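Local coordinates for encapsidation protein (Bacillus phage phi29, PDB 5HD9) that serves as the ATPase of the phage's DNA packaging motor and probably uses ATP hydrolysis to drive the viral genome into the capsid, at residues 18-23 / 162-167. Sequence-based numbering, arbitrary orientation.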
loop_
_atom_site.group_PDB
_atom_site.type_symbol
_atom_site.label_atom_id
_atom_site.label_comp_id
_atom_site.label_asym_id
_atom_site.label_seq_id
_atom_site.Cartn_x
_atom_site.Cartn_y
_atom_site.Cartn_z
ATOM N N PHE A 18 8.543 -1.012 -1.947
ATOM C CA PHE A 18 8.545 -1.787 -0.710
ATOM C C PHE A 18 9.216 -0.995 0.411
ATOM O O PHE A 18 10.416 -0.742 0.362
ATOM C CB PHE A 18 9.267 -3.124 -0.905
ATOM C CG PHE A 18 8.788 -3.908 -2.097
ATOM C CD1 PHE A 18 9.396 -3.755 -3.330
ATOM C CD2 PHE A 18 7.739 -4.804 -1.980
ATOM C CE1 PHE A 18 8.964 -4.475 -4.429
ATOM C CE2 PHE A 18 7.302 -5.526 -3.077
ATOM C CZ PHE A 18 7.919 -5.360 -4.301
ATOM N N VAL A 19 8.437 -0.607 1.417
ATOM C CA VAL A 19 8.976 0.072 2.592
ATOM C C VAL A 19 8.987 -0.910 3.757
ATOM O O VAL A 19 7.930 -1.372 4.196
ATOM C CB VAL A 19 8.161 1.323 2.958
ATOM C CG1 VAL A 19 8.897 2.148 4.004
ATOM C CG2 VAL A 19 7.892 2.166 1.714
ATOM N N ILE A 20 10.180 -1.234 4.247
ATOM C CA ILE A 20 10.339 -2.311 5.219
ATOM C C ILE A 20 11.143 -1.871 6.437
ATOM O O ILE A 20 11.771 -0.811 6.437
ATOM C CB ILE A 20 11.010 -3.540 4.574
ATOM C CG1 ILE A 20 12.433 -3.203 4.110
ATOM C CG2 ILE A 20 10.160 -4.038 3.405
ATOM C CD1 ILE A 20 13.193 -4.388 3.544
ATOM N N GLY A 21 11.114 -2.696 7.478
ATOM C CA GLY A 21 11.701 -2.335 8.754
ATOM C C GLY A 21 10.903 -1.227 9.410
ATOM O O GLY A 21 11.320 -0.660 10.420
ATOM N N ALA A 22 9.753 -0.916 8.818
ATOM C CA ALA A 22 8.907 0.178 9.270
ATOM C C ALA A 22 8.467 -0.033 10.708
ATOM O O ALA A 22 7.692 -0.938 11.002
ATOM C CB ALA A 22 7.690 0.312 8.358
ATOM N N ARG A 23 8.963 0.800 11.612
ATOM C CA ARG A 23 8.560 0.700 13.005
ATOM C C ARG A 23 7.315 1.548 13.231
ATOM O O ARG A 23 7.172 2.636 12.666
ATOM C CB ARG A 23 9.710 1.102 13.921
ATOM C CG ARG A 23 10.786 0.029 13.950
ATOM C CD ARG A 23 12.097 0.525 14.516
ATOM N NE ARG A 23 12.163 0.398 15.969
ATOM C CZ ARG A 23 12.764 1.272 16.773
ATOM N NH1 ARG A 23 13.341 2.358 16.274
ATOM N NH2 ARG A 23 12.778 1.065 18.079
ATOM N N PRO A 162 8.803 -13.623 -1.059
ATOM C CA PRO A 162 8.387 -14.001 -2.416
ATOM C C PRO A 162 8.506 -12.873 -3.440
ATOM O O PRO A 162 8.858 -13.138 -4.589
ATOM C CB PRO A 162 6.923 -14.407 -2.231
ATOM C CG PRO A 162 6.822 -14.820 -0.805
ATOM C CD PRO A 162 7.754 -13.917 -0.065
ATOM N N TYR A 163 8.230 -11.639 -3.029
ATOM C CA TYR A 163 8.275 -10.510 -3.950
ATOM C C TYR A 163 9.709 -10.181 -4.345
ATOM O O TYR A 163 10.006 -10.007 -5.526
ATOM C CB TYR A 163 7.580 -9.292 -3.332
ATOM C CG TYR A 163 6.093 -9.513 -3.177
ATOM C CD1 TYR A 163 5.577 -10.133 -2.048
ATOM C CD2 TYR A 163 5.210 -9.138 -4.180
ATOM C CE1 TYR A 163 4.222 -10.357 -1.914
ATOM C CE2 TYR A 163 3.854 -9.356 -4.054
ATOM C CZ TYR A 163 3.365 -9.966 -2.919
ATOM O OH TYR A 163 2.015 -10.190 -2.792
ATOM N N PHE A 164 10.606 -10.109 -3.368
ATOM C CA PHE A 164 12.003 -9.818 -3.663
ATOM C C PHE A 164 12.602 -10.930 -4.526
ATOM O O PHE A 164 13.347 -10.668 -5.472
ATOM C CB PHE A 164 12.818 -9.654 -2.376
ATOM C CG PHE A 164 12.488 -8.410 -1.589
ATOM C CD1 PHE A 164 11.377 -7.639 -1.892
ATOM C CD2 PHE A 164 13.307 -8.009 -0.544
ATOM C CE1 PHE A 164 11.085 -6.500 -1.162
ATOM C CE2 PHE A 164 13.019 -6.872 0.186
ATOM C CZ PHE A 164 11.907 -6.117 -0.123
ATOM N N LEU A 165 12.268 -12.173 -4.193
ATOM C CA LEU A 165 12.752 -13.318 -4.954
ATOM C C LEU A 165 12.220 -13.289 -6.383
ATOM O O LEU A 165 12.968 -13.485 -7.339
ATOM C CB LEU A 165 12.341 -14.624 -4.275
ATOM C CG LEU A 165 12.951 -14.911 -2.903
ATOM C CD1 LEU A 165 12.345 -16.177 -2.320
ATOM C CD2 LEU A 165 14.464 -15.031 -2.993
ATOM N N PHE A 166 10.922 -13.036 -6.517
ATOM C CA PHE A 166 10.259 -13.082 -7.817
ATOM C C PHE A 166 10.852 -12.041 -8.764
ATOM O O PHE A 166 11.141 -12.339 -9.923
ATOM C CB PHE A 166 8.750 -12.863 -7.648
ATOM C CG PHE A 166 7.954 -13.086 -8.903
ATOM C CD1 PHE A 166 7.838 -12.088 -9.855
ATOM C CD2 PHE A 166 7.310 -14.292 -9.124
ATOM C CE1 PHE A 166 7.101 -12.293 -11.006
ATOM C CE2 PHE A 166 6.573 -14.501 -10.273
ATOM C CZ PHE A 166 6.468 -13.500 -11.215
ATOM N N PHE A 167 11.052 -10.828 -8.255
ATOM C CA PHE A 167 11.535 -9.717 -9.072
ATOM C C PHE A 167 13.060 -9.608 -9.102
ATOM O O PHE A 167 13.609 -8.724 -9.759
ATOM C CB PHE A 167 10.931 -8.406 -8.568
ATOM C CG PHE A 167 9.434 -8.347 -8.695
ATOM C CD1 PHE A 167 8.833 -8.332 -9.941
ATOM C CD2 PHE A 167 8.628 -8.303 -7.570
ATOM C CE1 PHE A 167 7.457 -8.278 -10.063
ATOM C CE2 PHE A 167 7.251 -8.249 -7.684
ATOM C CZ PHE A 167 6.665 -8.235 -8.934
#
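One hydrogen bond, to E130 OE1 at the start of helix 130-141, holds the hydroxyl oxygen OH of Y163; between 18-23 and 162-167 themselves the contact is wholly apolar. In this P-loop NTPase (ASCE) fold, strand 16-19 lies in the central sheet and runs into a loop whose G21 is consistent with the start of the Walker A motif, while the short helix 162-167 packs against one side of that sheet. N161 OD1 bonds to the backbone N of F164, and more weakly to that of Y163, tying down the first turn of the helix.

An edge-to-face pair of F18 and F164 dominates the packing, with centroids 5.2 Å apart and planes at 79°. The F164 side chain meets F18 tip to tip, setting CE1 3.6 Å from F18 CG, over one face of the F18 ring but offset toward its rim. F18 points toward the helix from CB onward, with CG anti to its carbonyl carbon (chi1 -51°). Y163 crosses F18 at about a right angle and touches it through the root of its side chain, CB being 3.8 Å from F18 CE2, while its phenol leads away. F167 adds a looser contact, its CD2 standing 4.5 Å from F18 CZ. I185 of the neighbouring strand touches F18, I20 and F164 alike. I20 holds CG1 in the crowded position between N and the carbonyl carbon (chi1 64°), and the extended end of its chain reaches the F164 ring edge, I20 CD1 lying 4.2 Å from F164 CE2.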